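PDB 5WAB: putative beta-glucosidase from Bifidobacterium adolescentis, which hydrolyses beta-glucosidic linkages as a glycoside hydrolase family 3 enzyme, and probably releases terminal alpha-L-arabinopyranosyl units from ginsenoside Rb2. Local coordinates for residues G465-W470 with D482-K487; L326-N331 with V403-L408. All blocks are in the same frame, centred on the assembly; numbering follows the deposited sequence.

Contact 1: residues G465-W470 with D482-K487; sequences GILESW and DVIFGK
This contact lies in the alpha/beta sandwich of the glycoside hydrolase family 3 C-terminal domain, where the end of helix 476-484 packs on strand 465-468. One strand residue, Leu467, meets two neighbours on the helix, Val483 and Ile484. Leu467 CD2 does the touching. It lies 4.2 Å from CG1 of Val483 and 4.3 Å from CG1 of Ile484, so the methyl faces both helix side chains at once. The Leu467 and Val483 side chains cross at a slant. Leu467 points at the helix from its backbone. CG stands opposite the backbone N (chi1 -171°), and CD2 is the branch that reaches the helix. Ile484 does not aim at the strand from its backbone; its CG1 arm reaches across. Val447 of the adjacent strand also touches Ile484, and Ile313 of helix 301-313 touches Val483.

The helix stops just beyond this contact. Gly486 N bonds to Val483 O at 3.2 Å, and Tyr548 OH bonds to the same oxygen. Gly486 has a positive phi of 82°, which turns the chain away after the helix.

At the end of the strand, Glu468 reaches forward over the loop that follows. Its OE1 accepts a bond from Trp470 N at 2.8 Å, on the anti side and 30° out of the carboxylate plane. Glu468 CG lies over one face of the Trp470 ring, toward its rim. Asn450 ND2 holds OE2, while Ser469 OG bonds to Leu448 O, which ties the strand end to strand 444-449 and the residue just after it.

No hydrogen bond joins the two segments. The three touching residues are buried aliphatic groups, so dispersion and the exclusion of water probably hold this meeting point, while the polar bonds lie at the segments' ends.

Contact 2: residues L326-N331 with V403-L408; sequences LPVAAN and VVLMFL
Val328 N probably bonds to Ile484 O, which ties the loop 326-331 to the end of helix 476-484. The side chain of the same valine is the loop's point of contact with strand 403-409. Val328 CG2 and Val403 CG1 meet tip to tip at 4.2 Å. The same CG2 approaches CD2 of Leu405 more loosely, at 4.5 Å. In Val403, CG1 is opposite the backbone N (chi1 -174°), and this puts that branch in front of the loop. In Val328 the touching branch is instead the one opposite the carbonyl carbon.

Val403 and Leu405 are two apart on the strand, so both serve the same face of the sheet. Val404 between them faces the other way. Ile334 of the next strand touches both Val328 and Leu405, and Val445 touches Leu405 on the other flank.

The loop has a cis peptide before Pro327. Just before it in sequence, Leu326 N bonds to Asn321 OD1. Pro327 itself is exposed, while Val328 is buried.

Across the two segments the contact is wholly apolar. Loop and strand thus meet through methyl groups alone, while the backbone N of Val328 is used toward the helix end.

Overall arrangement
From the N terminus, the chain leaves strand 317-321, passes through 326-331 and enters strand 334-337. Contact 2 closes the long loop from 326-331 to strand 403-409, which contains strands 334-337 and 373-376. The chain then adds strand 444-449 to the sheet before contact 1 opens. Contact 1 closes a short loop between strand 465-468 and the end of helix 476-484. The two loops follow in series and do not cross. Their centres are about 9 Å apart, and they meet in space: Phe485 CD1 packs at 3.5 Å from Ala330 CA. Together they bring the loop and the helix end onto one six-stranded mixed sheet, within the family 3 C-terminal domain.

Contact 1: residues G465-W470 with D482-K487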
# COMPACT_ATOMS: atom_id res chain seq x y z
N GLY A 465 -7.74 11.38 -23.55
CA GLY A 465 -6.70 10.79 -22.74
C GLY A 465 -6.94 11.03 -21.27
O GLY A 465 -7.30 12.14 -20.87
N ILE A 466 -6.77 9.99 -20.45
CA ILE A 466 -6.97 10.06 -19.01
C ILE A 466 -5.75 9.47 -18.32
O ILE A 466 -5.48 8.26 -18.44
CB ILE A 466 -8.25 9.35 -18.55
CG1 ILE A 466 -9.47 9.94 -19.24
CG2 ILE A 466 -8.40 9.43 -17.03
CD1 ILE A 466 -10.75 9.27 -18.87
N LEU A 467 -5.00 10.31 -17.62
CA LEU A 467 -3.83 9.88 -16.87
C LEU A 467 -4.15 10.01 -15.39
O LEU A 467 -4.43 11.11 -14.90
CB LEU A 467 -2.61 10.73 -17.25
CG LEU A 467 -1.27 10.25 -16.70
CD1 LEU A 467 -0.94 8.88 -17.27
CD2 LEU A 467 -0.19 11.25 -17.06
N GLU A 468 -4.17 8.87 -14.69
CA GLU A 468 -4.38 8.85 -13.25
C GLU A 468 -3.02 8.94 -12.57
O GLU A 468 -2.25 7.97 -12.56
CB GLU A 468 -5.14 7.59 -12.84
CG GLU A 468 -5.16 7.30 -11.34
CD GLU A 468 -5.79 8.40 -10.50
OE1 GLU A 468 -5.10 9.42 -10.24
OE2 GLU A 468 -6.96 8.25 -10.09
N SER A 469 -2.71 10.11 -12.00
CA SER A 469 -1.40 10.37 -11.42
C SER A 469 -1.40 10.33 -9.90
O SER A 469 -0.35 10.61 -9.30
CB SER A 469 -0.86 11.72 -11.91
OG SER A 469 -1.71 12.79 -11.52
N TRP A 470 -2.53 10.01 -9.28
CA TRP A 470 -2.65 9.88 -7.83
C TRP A 470 -2.03 11.06 -7.09
O TRP A 470 -2.41 12.21 -7.32
CB TRP A 470 -2.01 8.58 -7.35
CG TRP A 470 -2.59 7.36 -7.99
CD1 TRP A 470 -2.01 6.58 -8.94
CD2 TRP A 470 -3.86 6.76 -7.71
NE1 TRP A 470 -2.84 5.54 -9.28
CE2 TRP A 470 -3.98 5.63 -8.53
CE3 TRP A 470 -4.92 7.08 -6.84
CZ2 TRP A 470 -5.11 4.80 -8.52
CZ3 TRP A 470 -6.03 6.26 -6.82
CH2 TRP A 470 -6.12 5.14 -7.66
N ASP A 482 7.69 14.60 -18.43
CA ASP A 482 8.37 13.50 -19.11
C ASP A 482 7.39 12.49 -19.68
O ASP A 482 7.61 11.95 -20.77
CB ASP A 482 9.34 12.82 -18.14
CG ASP A 482 10.53 13.69 -17.79
OD1 ASP A 482 10.66 14.79 -18.38
OD2 ASP A 482 11.33 13.28 -16.93
N VAL A 483 6.29 12.22 -18.98
CA VAL A 483 5.33 11.24 -19.45
C VAL A 483 4.44 11.84 -20.53
O VAL A 483 4.26 11.25 -21.61
CB VAL A 483 4.51 10.68 -18.28
CG1 VAL A 483 3.36 9.84 -18.80
CG2 VAL A 483 5.39 9.87 -17.34
N ILE A 484 3.88 13.02 -20.26
CA ILE A 484 2.92 13.63 -21.17
C ILE A 484 3.58 13.97 -22.50
O ILE A 484 2.97 13.85 -23.57
CB ILE A 484 2.30 14.88 -20.51
CG1 ILE A 484 1.41 14.46 -19.34
CG2 ILE A 484 1.53 15.72 -21.52
CD1 ILE A 484 0.90 15.61 -18.51
N PHE A 485 4.86 14.36 -22.47
CA PHE A 485 5.57 14.74 -23.68
C PHE A 485 6.48 13.64 -24.19
O PHE A 485 7.30 13.89 -25.08
CB PHE A 485 6.35 16.03 -23.44
CG PHE A 485 5.47 17.22 -23.24
CD1 PHE A 485 4.96 17.91 -24.33
CD2 PHE A 485 5.11 17.62 -21.97
CE1 PHE A 485 4.13 19.00 -24.15
CE2 PHE A 485 4.28 18.71 -21.78
CZ PHE A 485 3.79 19.40 -22.88
N GLY A 486 6.36 12.43 -23.65
CA GLY A 486 6.95 11.28 -24.27
C GLY A 486 8.42 11.06 -24.00
O GLY A 486 9.03 10.22 -24.66
N LYS A 487 9.01 11.81 -23.06
CA LYS A 487 10.37 11.50 -22.66
C LYS A 487 10.45 10.10 -22.06
O LYS A 487 11.48 9.42 -22.20
CB LYS A 487 10.89 12.54 -21.66
CG LYS A 487 11.00 13.95 -22.24
CD LYS A 487 11.83 13.96 -23.52
CE LYS A 487 12.05 15.38 -24.06
NZ LYS A 487 10.77 16.10 -24.29

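Contact 2: residues L326-N331 with V403-L408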
# COMPACT_ATOMS: atom_id res chain seq x y z
N LEU A 326 -1.82 11.08 -26.42
CA LEU A 326 -0.56 11.08 -25.70
C LEU A 326 0.41 10.11 -26.37
O LEU A 326 0.02 9.00 -26.74
CB LEU A 326 -0.76 10.67 -24.24
CG LEU A 326 -1.47 11.68 -23.34
CD1 LEU A 326 -1.93 11.01 -22.06
CD2 LEU A 326 -0.58 12.87 -23.03
N PRO A 327 1.69 10.49 -26.53
CA PRO A 327 2.31 11.75 -26.11
C PRO A 327 1.99 12.96 -26.99
O PRO A 327 1.61 12.82 -28.15
CB PRO A 327 3.82 11.45 -26.20
CG PRO A 327 3.94 10.00 -26.56
CD PRO A 327 2.66 9.60 -27.19
N VAL A 328 2.17 14.14 -26.40
CA VAL A 328 1.98 15.42 -27.08
C VAL A 328 3.29 15.78 -27.78
O VAL A 328 4.38 15.52 -27.25
CB VAL A 328 1.54 16.50 -26.07
CG1 VAL A 328 1.46 17.86 -26.73
CG2 VAL A 328 0.20 16.11 -25.48
N ALA A 329 3.19 16.38 -28.97
CA ALA A 329 4.33 16.68 -29.83
C ALA A 329 5.28 17.74 -29.29
O ALA A 329 6.20 18.12 -30.03
CB ALA A 329 3.82 17.11 -31.21
N ALA A 330 5.09 18.25 -28.08
CA ALA A 330 6.00 19.21 -27.45
C ALA A 330 6.11 20.56 -28.17
O ALA A 330 6.38 21.58 -27.53
CB ALA A 330 7.40 18.60 -27.30
N ASN A 331 5.94 20.58 -29.50
CA ASN A 331 5.93 21.83 -30.26
C ASN A 331 4.52 22.35 -30.47
O ASN A 331 4.33 23.37 -31.14
CB ASN A 331 6.66 21.66 -31.60
CG ASN A 331 6.00 20.64 -32.51
OD1 ASN A 331 5.00 20.01 -32.16
ND2 ASN A 331 6.57 20.47 -33.70
N VAL A 403 -3.84 20.87 -28.14
CA VAL A 403 -4.21 19.94 -27.09
C VAL A 403 -4.43 20.73 -25.81
O VAL A 403 -3.72 21.70 -25.54
CB VAL A 403 -3.12 18.86 -26.88
CG1 VAL A 403 -3.60 17.80 -25.89
CG2 VAL A 403 -2.73 18.21 -28.19
N VAL A 404 -5.44 20.33 -25.04
CA VAL A 404 -5.72 20.94 -23.74
C VAL A 404 -5.41 19.89 -22.68
O VAL A 404 -5.97 18.79 -22.69
CB VAL A 404 -7.16 21.46 -23.64
CG1 VAL A 404 -8.15 20.45 -24.15
CG2 VAL A 404 -7.49 21.85 -22.20
N LEU A 405 -4.49 20.24 -21.78
CA LEU A 405 -4.14 19.41 -20.63
C LEU A 405 -4.92 19.94 -19.43
O LEU A 405 -4.57 20.97 -18.86
CB LEU A 405 -2.64 19.44 -20.39
CG LEU A 405 -1.79 18.95 -21.56
CD1 LEU A 405 -0.30 19.06 -21.26
CD2 LEU A 405 -2.17 17.52 -21.93
N MET A 406 -5.99 19.24 -19.06
CA MET A 406 -6.86 19.66 -17.97
C MET A 406 -6.55 18.84 -16.73
O MET A 406 -6.60 17.61 -16.76
CB MET A 406 -8.33 19.49 -18.34
CG MET A 406 -9.25 20.10 -17.31
SD MET A 406 -10.92 20.16 -17.92
CE MET A 406 -10.65 21.05 -19.44
N PHE A 407 -6.24 19.53 -15.63
CA PHE A 407 -5.83 18.90 -14.39
C PHE A 407 -7.00 18.95 -13.40
O PHE A 407 -7.37 20.03 -12.92
CB PHE A 407 -4.59 19.57 -13.83
CG PHE A 407 -3.34 19.27 -14.62
CD1 PHE A 407 -3.14 19.85 -15.86
CD2 PHE A 407 -2.38 18.42 -14.11
CE1 PHE A 407 -2.00 19.58 -16.59
CE2 PHE A 407 -1.23 18.15 -14.84
CZ PHE A 407 -1.04 18.72 -16.08
N LEU A 408 -7.57 17.79 -13.11
CA LEU A 408 -8.72 17.66 -12.23
C LEU A 408 -8.37 16.77 -11.04
O LEU A 408 -7.29 16.17 -10.98
CB LEU A 408 -9.91 17.10 -13.01
CG LEU A 408 -10.16 17.80 -14.34
CD1 LEU A 408 -11.24 17.09 -15.16
CD2 LEU A 408 -10.52 19.27 -14.10